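Long-range contacts in motility-associated killing factor MakB (Vibrio cholerae serotype O1, PDB 6W1W), which is one component of a three-part cytotoxin structurally similar to alpha-pore-forming toxins, and probably contributes to forming pores in target membranes: residues Ser173-Val181 against Leu218-Ile229; Ile229-Asp240 against Val343-Ile352. All blocks are in the same frame, centred on the assembly; numbering follows the deposited sequence.

Contact 1 (Ser173-Val181 against Leu218-Ile229)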
loop_
_atom_site.group_PDB
_atom_site.type_symbol
_atom_site.label_atom_id
_atom_site.label_comp_id
_atom_site.label_asym_id
_atom_site.label_seq_id
_atom_site.Cartn_x
_atom_site.Cartn_y
_atom_site.Cartn_z
ATOM N N SER A 173 2.229 -15.760 8.731
ATOM C CA SER A 173 3.526 -15.903 9.386
ATOM C C SER A 173 4.658 -15.397 8.497
ATOM O O SER A 173 5.632 -14.827 9.007
ATOM C CB SER A 173 3.766 -17.359 9.810
ATOM O OG SER A 173 4.104 -18.195 8.719
ATOM N N ILE A 174 4.545 -15.572 7.176
ATOM C CA ILE A 174 5.484 -14.925 6.268
ATOM C C ILE A 174 5.315 -13.414 6.316
ATOM O O ILE A 174 6.259 -12.670 6.026
ATOM C CB ILE A 174 5.311 -15.453 4.828
ATOM C CG1 ILE A 174 5.420 -16.979 4.804
ATOM C CG2 ILE A 174 6.343 -14.839 3.885
ATOM C CD1 ILE A 174 5.403 -17.587 3.408
ATOM N N ALA A 175 4.129 -12.936 6.694
ATOM C CA ALA A 175 3.910 -11.501 6.796
ATOM C C ALA A 175 4.548 -10.923 8.052
ATOM O O ALA A 175 4.862 -9.729 8.088
ATOM C CB ALA A 175 2.413 -11.200 6.779
ATOM N N SER A 176 4.744 -11.743 9.090
ATOM C CA SER A 176 5.347 -11.237 10.319
ATOM C C SER A 176 6.826 -10.931 10.136
ATOM O O SER A 176 7.352 -10.024 10.792
ATOM C CB SER A 176 5.148 -12.237 11.455
ATOM O OG SER A 176 3.771 -12.371 11.767
ATOM N N LEU A 177 7.509 -11.659 9.249
ATOM C CA LEU A 177 8.926 -11.417 9.007
ATOM C C LEU A 177 9.191 -10.061 8.370
ATOM O O LEU A 177 10.349 -9.626 8.349
ATOM C CB LEU A 177 9.508 -12.515 8.117
ATOM C CG LEU A 177 8.962 -13.925 8.345
ATOM C CD1 LEU A 177 9.548 -14.902 7.337
ATOM C CD2 LEU A 177 9.227 -14.387 9.768
ATOM N N GLY A 178 8.158 -9.388 7.861
ATOM C CA GLY A 178 8.359 -8.134 7.151
ATOM C C GLY A 178 8.591 -6.957 8.092
ATOM O O GLY A 178 7.963 -6.831 9.146
ATOM N N ALA A 179 9.497 -6.075 7.677
ATOM C CA ALA A 179 9.818 -4.886 8.450
ATOM C C ALA A 179 8.666 -3.889 8.430
ATOM O O ALA A 179 7.932 -3.767 7.444
ATOM C CB ALA A 179 11.074 -4.215 7.894
ATOM N N ASN A 180 8.517 -3.163 9.532
ATOM C CA ASN A 180 7.560 -2.069 9.614
ATOM C C ASN A 180 8.215 -0.784 9.126
ATOM O O ASN A 180 9.349 -0.474 9.505
ATOM C CB ASN A 180 7.049 -1.899 11.044
ATOM C CG ASN A 180 6.042 -2.962 11.430
ATOM O OD1 ASN A 180 5.284 -3.449 10.590
ATOM N ND2 ASN A 180 6.027 -3.330 12.707
ATOM N N VAL A 181 7.501 -0.046 8.282
ATOM C CA VAL A 181 7.999 1.208 7.730
ATOM C C VAL A 181 7.516 2.341 8.630
ATOM O O VAL A 181 6.315 2.614 8.709
ATOM C CB VAL A 181 7.538 1.407 6.282
ATOM C CG1 VAL A 181 8.476 2.362 5.558
ATOM C CG2 VAL A 181 7.449 0.064 5.558
ATOM N N LEU A 218 7.532 -8.478 0.263
ATOM C CA LEU A 218 8.020 -8.572 1.631
ATOM C C LEU A 218 9.064 -7.483 1.835
ATOM O O LEU A 218 9.950 -7.304 0.992
ATOM C CB LEU A 218 8.609 -9.962 1.900
ATOM C CG LEU A 218 9.139 -10.273 3.303
ATOM C CD1 LEU A 218 8.006 -10.377 4.309
ATOM C CD2 LEU A 218 9.969 -11.551 3.281
ATOM N N PHE A 219 8.950 -6.743 2.934
ATOM C CA PHE A 219 9.855 -5.635 3.221
ATOM C C PHE A 219 10.875 -6.053 4.283
ATOM O O PHE A 219 10.504 -6.381 5.416
ATOM C CB PHE A 219 9.072 -4.399 3.674
ATOM C CG PHE A 219 8.297 -3.734 2.573
ATOM C CD1 PHE A 219 7.094 -3.097 2.843
ATOM C CD2 PHE A 219 8.769 -3.734 1.268
ATOM C CE1 PHE A 219 6.372 -2.481 1.831
ATOM C CE2 PHE A 219 8.051 -3.120 0.249
ATOM C CZ PHE A 219 6.854 -2.494 0.532
ATOM N N THR A 220 12.157 -6.029 3.919
ATOM C CA THR A 220 13.243 -6.353 4.833
ATOM C C THR A 220 14.178 -5.156 4.966
ATOM O O THR A 220 14.359 -4.386 4.020
ATOM C CB THR A 220 14.031 -7.586 4.359
ATOM O OG1 THR A 220 14.598 -7.332 3.067
ATOM C CG2 THR A 220 13.121 -8.803 4.279
ATOM N N VAL A 221 14.780 -5.008 6.149
ATOM C CA VAL A 221 15.566 -3.809 6.438
ATOM C C VAL A 221 16.997 -3.949 5.934
ATOM O O VAL A 221 17.525 -3.039 5.286
ATOM C CB VAL A 221 15.525 -3.491 7.945
ATOM C CG1 VAL A 221 14.303 -2.653 8.270
ATOM C CG2 VAL A 221 15.537 -4.776 8.763
ATOM N N GLY A 222 17.653 -5.071 6.224
ATOM C CA GLY A 222 19.051 -5.219 5.868
ATOM C C GLY A 222 19.429 -6.580 5.319
ATOM O O GLY A 222 20.351 -6.694 4.506
ATOM N N TYR A 223 18.737 -7.625 5.760
ATOM C CA TYR A 223 18.997 -8.964 5.265
ATOM C C TYR A 223 18.149 -9.242 4.025
ATOM O O TYR A 223 17.329 -8.424 3.603
ATOM C CB TYR A 223 18.737 -9.997 6.360
ATOM C CG TYR A 223 17.538 -9.714 7.236
ATOM C CD1 TYR A 223 17.650 -8.912 8.366
ATOM C CD2 TYR A 223 16.305 -10.277 6.953
ATOM C CE1 TYR A 223 16.560 -8.666 9.176
ATOM C CE2 TYR A 223 15.211 -10.040 7.758
ATOM C CZ TYR A 223 15.341 -9.233 8.866
ATOM O OH TYR A 223 14.246 -8.996 9.666
ATOM N N SER A 224 18.354 -10.410 3.425
ATOM C CA SER A 224 17.601 -10.807 2.246
ATOM C C SER A 224 16.281 -11.452 2.652
ATOM O O SER A 224 16.124 -11.956 3.766
ATOM C CB SER A 224 18.408 -11.778 1.380
ATOM O OG SER A 224 18.329 -13.103 1.871
ATOM N N ALA A 225 15.322 -11.428 1.722
ATOM C CA ALA A 225 14.026 -12.034 1.996
ATOM C C ALA A 225 14.131 -13.550 2.107
ATOM O O ALA A 225 13.438 -14.156 2.933
ATOM C CB ALA A 225 13.025 -11.642 0.915
ATOM N N TYR A 226 14.989 -14.176 1.295
ATOM C CA TYR A 226 15.209 -15.615 1.427
ATOM C C TYR A 226 15.732 -15.966 2.814
ATOM O O TYR A 226 15.303 -16.959 3.416
ATOM C CB TYR A 226 16.183 -16.106 0.357
ATOM C CG TYR A 226 16.465 -17.589 0.419
ATOM C CD1 TYR A 226 15.552 -18.510 -0.067
ATOM C CD2 TYR A 226 17.648 -18.070 0.958
ATOM C CE1 TYR A 226 15.810 -19.872 -0.014
ATOM C CE2 TYR A 226 17.914 -19.432 1.016
ATOM C CZ TYR A 226 16.994 -20.327 0.528
ATOM O OH TYR A 226 17.254 -21.679 0.582
ATOM N N SER A 227 16.648 -15.147 3.344
ATOM C CA SER A 227 17.265 -15.446 4.635
ATOM C C SER A 227 16.230 -15.502 5.750
ATOM O O SER A 227 16.269 -16.398 6.601
ATOM C CB SER A 227 18.342 -14.407 4.961
ATOM O OG SER A 227 19.547 -14.661 4.261
ATOM N N THR A 228 15.296 -14.555 5.767
ATOM C CA THR A 228 14.354 -14.493 6.876
ATOM C C THR A 228 13.271 -15.558 6.758
ATOM O O THR A 228 12.722 -15.989 7.777
ATOM C CB THR A 228 13.748 -13.087 6.961
ATOM O OG1 THR A 228 13.035 -12.931 8.197
ATOM C CG2 THR A 228 12.812 -12.811 5.784
ATOM N N ILE A 229 12.971 -16.012 5.539
ATOM C CA ILE A 229 11.883 -16.969 5.343
ATOM C C ILE A 229 12.359 -18.392 5.603
ATOM O O ILE A 229 11.718 -19.148 6.342
ATOM C CB ILE A 229 11.284 -16.832 3.927
ATOM C CG1 ILE A 229 10.633 -15.463 3.736
ATOM C CG2 ILE A 229 10.277 -17.959 3.660
ATOM C CD1 ILE A 229 10.136 -15.207 2.308
#

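Contact 2 (Ile229-Asp240 against Val343-Ile352)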
loop_
_atom_site.group_PDB
_atom_site.type_symbol
_atom_site.label_atom_id
_atom_site.label_comp_id
_atom_site.label_asym_id
_atom_site.label_seq_id
_atom_site.Cartn_x
_atom_site.Cartn_y
_atom_site.Cartn_z
ATOM N N ILE A 229 12.971 -16.012 5.539
ATOM C CA ILE A 229 11.883 -16.969 5.343
ATOM C C ILE A 229 12.359 -18.392 5.603
ATOM O O ILE A 229 11.718 -19.148 6.342
ATOM C CB ILE A 229 11.284 -16.832 3.927
ATOM C CG1 ILE A 229 10.633 -15.463 3.736
ATOM C CG2 ILE A 229 10.277 -17.959 3.660
ATOM C CD1 ILE A 229 10.136 -15.207 2.308
ATOM N N SER A 230 13.478 -18.786 4.985
ATOM C CA SER A 230 13.985 -20.143 5.165
ATOM C C SER A 230 14.363 -20.417 6.617
ATOM O O SER A 230 14.219 -21.547 7.092
ATOM C CB SER A 230 15.179 -20.387 4.239
ATOM O OG SER A 230 16.083 -19.301 4.271
ATOM N N SER A 231 14.815 -19.393 7.339
ATOM C CA SER A 231 15.198 -19.514 8.740
ATOM C C SER A 231 14.044 -19.275 9.706
ATOM O O SER A 231 14.251 -19.338 10.921
ATOM C CB SER A 231 16.327 -18.538 9.062
ATOM O OG SER A 231 15.888 -17.528 9.958
ATOM N N ALA A 232 12.847 -18.982 9.211
ATOM C CA ALA A 232 11.680 -18.853 10.074
ATOM C C ALA A 232 11.100 -20.240 10.313
ATOM O O ALA A 232 10.789 -20.958 9.355
ATOM C CB ALA A 232 10.641 -17.927 9.449
ATOM N N LYS A 233 10.965 -20.624 11.584
ATOM C CA LYS A 233 10.444 -21.945 11.919
ATOM C C LYS A 233 8.923 -21.994 11.913
ATOM O O LYS A 233 8.348 -23.054 11.639
ATOM C CB LYS A 233 10.970 -22.407 13.280
ATOM C CG LYS A 233 10.458 -21.598 14.458
ATOM C CD LYS A 233 10.970 -22.171 15.769
ATOM C CE LYS A 233 12.487 -22.196 15.801
ATOM N NZ LYS A 233 13.062 -20.830 15.659
ATOM N N GLU A 234 8.252 -20.881 12.210
ATOM C CA GLU A 234 6.798 -20.865 12.089
ATOM C C GLU A 234 6.363 -21.151 10.659
ATOM O O GLU A 234 5.380 -21.866 10.435
ATOM C CB GLU A 234 6.235 -19.521 12.549
ATOM C CG GLU A 234 6.438 -19.232 14.021
ATOM C CD GLU A 234 5.815 -17.915 14.438
ATOM O OE1 GLU A 234 5.247 -17.220 13.564
ATOM O OE2 GLU A 234 5.897 -17.579 15.641
ATOM N N VAL A 235 7.089 -20.606 9.679
ATOM C CA VAL A 235 6.766 -20.864 8.278
ATOM C C VAL A 235 6.872 -22.353 7.975
ATOM O O VAL A 235 6.027 -22.922 7.273
ATOM C CB VAL A 235 7.676 -20.034 7.355
ATOM C CG1 VAL A 235 7.409 -20.378 5.896
ATOM C CG2 VAL A 235 7.479 -18.548 7.607
ATOM N N GLN A 236 7.904 -23.009 8.504
ATOM C CA GLN A 236 8.077 -24.434 8.265
ATOM C C GLN A 236 7.072 -25.290 9.026
ATOM O O GLN A 236 6.806 -26.424 8.611
ATOM C CB GLN A 236 9.503 -24.853 8.619
ATOM C CG GLN A 236 10.480 -24.747 7.460
ATOM C CD GLN A 236 10.194 -25.755 6.360
ATOM O OE1 GLN A 236 9.373 -26.662 6.523
ATOM N NE2 GLN A 236 10.874 -25.600 5.228
ATOM N N GLN A 237 6.503 -24.776 10.117
ATOM C CA GLN A 237 5.472 -25.516 10.840
ATOM C C GLN A 237 4.112 -25.391 10.170
ATOM O O GLN A 237 3.299 -26.322 10.245
ATOM C CB GLN A 237 5.387 -25.036 12.291
ATOM C CG GLN A 237 6.627 -25.350 13.127
ATOM C CD GLN A 237 6.580 -24.713 14.505
ATOM O OE1 GLN A 237 5.505 -24.404 15.024
ATOM N NE2 GLN A 237 7.747 -24.507 15.101
ATOM N N ASP A 238 3.845 -24.250 9.526
ATOM C CA ASP A 238 2.633 -24.101 8.726
ATOM C C ASP A 238 2.751 -24.847 7.404
ATOM O O ASP A 238 1.776 -25.447 6.939
ATOM C CB ASP A 238 2.338 -22.620 8.482
ATOM C CG ASP A 238 1.971 -21.881 9.758
ATOM O OD1 ASP A 238 1.496 -22.542 10.708
ATOM O OD2 ASP A 238 2.150 -20.645 9.812
ATOM N N LEU A 239 3.939 -24.825 6.792
ATOM C CA LEU A 239 4.159 -25.575 5.560
ATOM C C LEU A 239 3.952 -27.071 5.767
ATOM O O LEU A 239 3.338 -27.742 4.931
ATOM C CB LEU A 239 5.566 -25.307 5.028
ATOM C CG LEU A 239 5.744 -24.132 4.066
ATOM C CD1 LEU A 239 7.197 -23.665 4.038
ATOM C CD2 LEU A 239 5.282 -24.526 2.673
ATOM N N ASP A 240 4.469 -27.618 6.870
ATOM C CA ASP A 240 4.347 -29.055 7.100
ATOM C C ASP A 240 2.926 -29.432 7.492
ATOM O O ASP A 240 2.415 -30.471 7.061
ATOM C CB ASP A 240 5.339 -29.509 8.173
ATOM C CG ASP A 240 6.742 -29.716 7.628
ATOM O OD1 ASP A 240 6.953 -29.509 6.414
ATOM O OD2 ASP A 240 7.634 -30.090 8.418
ATOM N N VAL A 343 11.667 -14.937 -4.025
ATOM C CA VAL A 343 11.728 -16.265 -3.428
ATOM C C VAL A 343 10.386 -16.956 -3.645
ATOM O O VAL A 343 9.331 -16.359 -3.408
ATOM C CB VAL A 343 12.090 -16.197 -1.929
ATOM C CG1 VAL A 343 11.924 -14.783 -1.397
ATOM C CG2 VAL A 343 11.253 -17.175 -1.120
ATOM N N LEU A 344 10.430 -18.204 -4.115
ATOM C CA LEU A 344 9.235 -19.002 -4.361
ATOM C C LEU A 344 9.047 -19.998 -3.220
ATOM O O LEU A 344 9.900 -20.865 -3.001
ATOM C CB LEU A 344 9.336 -19.726 -5.704
ATOM C CG LEU A 344 8.411 -20.924 -5.950
ATOM C CD1 LEU A 344 6.942 -20.533 -5.874
ATOM C CD2 LEU A 344 8.716 -21.573 -7.290
ATOM N N VAL A 345 7.925 -19.884 -2.512
ATOM C CA VAL A 345 7.549 -20.817 -1.456
ATOM C C VAL A 345 6.640 -21.868 -2.090
ATOM O O VAL A 345 5.426 -21.679 -2.197
ATOM C CB VAL A 345 6.863 -20.105 -0.285
ATOM C CG1 VAL A 345 6.610 -21.077 0.851
ATOM C CG2 VAL A 345 7.695 -18.930 0.190
ATOM N N ASN A 346 7.225 -22.990 -2.498
ATOM C CA ASN A 346 6.501 -24.059 -3.186
ATOM C C ASN A 346 5.935 -25.028 -2.147
ATOM O O ASN A 346 6.679 -25.814 -1.554
ATOM C CB ASN A 346 7.440 -24.768 -4.161
ATOM C CG ASN A 346 6.727 -25.765 -5.061
ATOM O OD1 ASN A 346 5.696 -26.333 -4.700
ATOM N ND2 ASN A 346 7.292 -25.993 -6.248
ATOM N N THR A 347 4.613 -24.997 -1.948
ATOM C CA THR A 347 3.997 -25.783 -0.882
ATOM C C THR A 347 3.702 -27.227 -1.272
ATOM O O THR A 347 3.503 -28.061 -0.381
ATOM C CB THR A 347 2.696 -25.129 -0.400
ATOM O OG1 THR A 347 1.673 -25.300 -1.388
ATOM C CG2 THR A 347 2.907 -23.645 -0.132
ATOM N N LEU A 348 3.654 -27.552 -2.562
ATOM C CA LEU A 348 3.513 -28.954 -2.936
ATOM C C LEU A 348 4.845 -29.695 -2.915
ATOM O O LEU A 348 4.875 -30.896 -3.207
ATOM C CB LEU A 348 2.841 -29.088 -4.314
ATOM C CG LEU A 348 3.440 -28.436 -5.564
ATOM C CD1 LEU A 348 3.629 -29.471 -6.664
ATOM C CD2 LEU A 348 2.567 -27.288 -6.063
ATOM N N ASN A 349 5.940 -29.013 -2.561
ATOM C CA ASN A 349 7.245 -29.638 -2.398
ATOM C C ASN A 349 7.908 -29.314 -1.066
ATOM O O ASN A 349 8.985 -29.852 -0.788
ATOM C CB ASN A 349 8.191 -29.217 -3.536
ATOM C CG ASN A 349 7.792 -29.803 -4.876
ATOM O OD1 ASN A 349 8.161 -30.929 -5.208
ATOM N ND2 ASN A 349 7.043 -29.036 -5.658
ATOM N N ASN A 350 7.302 -28.457 -0.242
ATOM C CA ASN A 350 7.906 -27.921 0.981
ATOM C C ASN A 350 9.257 -27.259 0.726
ATOM O O ASN A 350 10.070 -27.130 1.641
ATOM C CB ASN A 350 8.048 -28.995 2.061
ATOM C CG ASN A 350 6.803 -29.135 2.913
ATOM O OD1 ASN A 350 5.918 -28.275 2.892
ATOM N ND2 ASN A 350 6.735 -30.214 3.683
ATOM N N THR A 351 9.502 -26.819 -0.505
ATOM C CA THR A 351 10.767 -26.217 -0.896
ATOM C C THR A 351 10.654 -24.695 -0.904
ATOM O O THR A 351 9.580 -24.136 -1.131
ATOM C CB THR A 351 11.197 -26.718 -2.278
ATOM O OG1 THR A 351 10.136 -26.501 -3.215
ATOM C CG2 THR A 351 11.491 -28.199 -2.228
ATOM N N ILE A 352 11.781 -24.030 -0.646
ATOM C CA ILE A 352 11.868 -22.567 -0.609
ATOM C C ILE A 352 13.114 -22.185 -1.399
ATOM O O ILE A 352 14.235 -22.276 -0.887
ATOM C CB ILE A 352 11.928 -22.010 0.819
ATOM C CG1 ILE A 352 10.647 -22.345 1.581
ATOM C CG2 ILE A 352 12.175 -20.506 0.808
ATOM C CD1 ILE A 352 10.645 -21.840 2.999
#

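Contact 1 (Ser173-Val181 against Leu218-Ile229)
Leu177 lies across Thr228 and Ile229 in the second half of helix 225-230. Its CG is anti to the carbonyl carbon (chi1 -36°), and its two halves meet different neighbours. CB faces Thr228 OG1 at 3.6 Å, with the two side chains crossing at a slant. CD1 reaches on to Ile229, lying 3.8 Å from its CG1. One turn earlier, Ile174 continues this apolar strip, its CG2 branch meeting Ile229 CD1 at 4.1 Å. From the strand side comes Leu218, whose CD1 reaches the backbone where helix 157-176 gives way to loop, 3.4 Å from Ile174 O and 3.6 Å from Gly178 CA.

The chain leaving this helix runs over the returning arm, strand 209-220, of the beta hairpin that follows it. In the related alpha-pore-forming toxins a hairpin between long helices forms the beta-tongue of the head, and this one is consistent with such an element. Strand 193-203 pairs with the arm through backbone bonds at Leu218 and Thr220. Beyond Gly178, Ala179 N donates almost straight to Phe219 O (2.5 Å, angle 172°), a length not to be read closely at this resolution. The methyl of Ala179 also meets Val221 CG1, while Val181 CG2 approaches the Phe219 ring obliquely at CD1.

In the turn that leads from the strand to the next helix, Thr220 OG1 donates to Tyr223 O at 3.0 Å, and Ser224, at the N-cap position, accepts from Ser227 N through OG.

Contact 2 (Ile229-Asp240 against Val343-Ile352)
Ile352 carries CG1 anti to its carbonyl carbon (chi1 -63°) and continues fully extended, which sets CD1 between Ile229 CG2 and Leu239 CD1, each 4.0 Å away. Ile229 offers its CG2 branch to this end strand, and its other branch runs out to Val343, where Ile229 CD1 meets Val343 CG2 tip to tip at 4.1 Å. These residues join helices 225-230 and 233-245 to the C-terminal beta hairpin, strands 338-346 and 351-354, which forms one edge of the four-stranded mixed sheet. The hairpin turns through a G1 beta bulge: Asn350 and Thr351 both face Asn346, and Asn350 takes the left-handed backbone conformation that the bulge calls for, with phi at +54°.

Leu239 is the main apolar group of the second helix here, its CB directed at the hairpin. CD1 lies against Ile352, and CD2 against Val345 CG1 at 4.1 Å. CD2 also touches Thr347 CG2 at 3.8 Å, the two side chains crossing at about a right angle. The hydroxyl of Thr347 is hydrogen-bonded to Ser200 O in strand 193-203, the neighbouring strand, consistent with the methyl being turned to Leu239. Val345 CG2 adds a looser contact with Ile229 CG2, completing an apolar layer between helices and sheet.

At the turn the contact becomes polar. Asn350 slides antiparallel past Leu239, its OD1 3.7 Å from Leu239 CB. Its amide meets the carboxylate of Asp240 with the two planes 44° apart: Asp240 OD1 is 2.8 Å from Asn350 ND2, yet the N-H angle is too poor for a hydrogen bond.

Overall arrangement
From the N terminus the chain runs through long helices to helix 157-176. Contact 1 then closes a loop of 36 residues holding most of the hairpin of strands 193-203 and 209-220, tying the helix end to that hairpin's return arm. The chain goes on through helices 225-230 and 233-245, where contact 2 opens. It closes 102 mostly helical residues later, against the C-terminal strands 338-346 and 351-354. The two loops follow in series, neither nesting nor crossing, and meet at Ile229. Their centres are 14 Å apart, and Ser173 and Ile174 of contact 1 also touch Val235 of contact 2. Together they fasten helices 157-176, 225-230 and 233-245 to one mixed sheet.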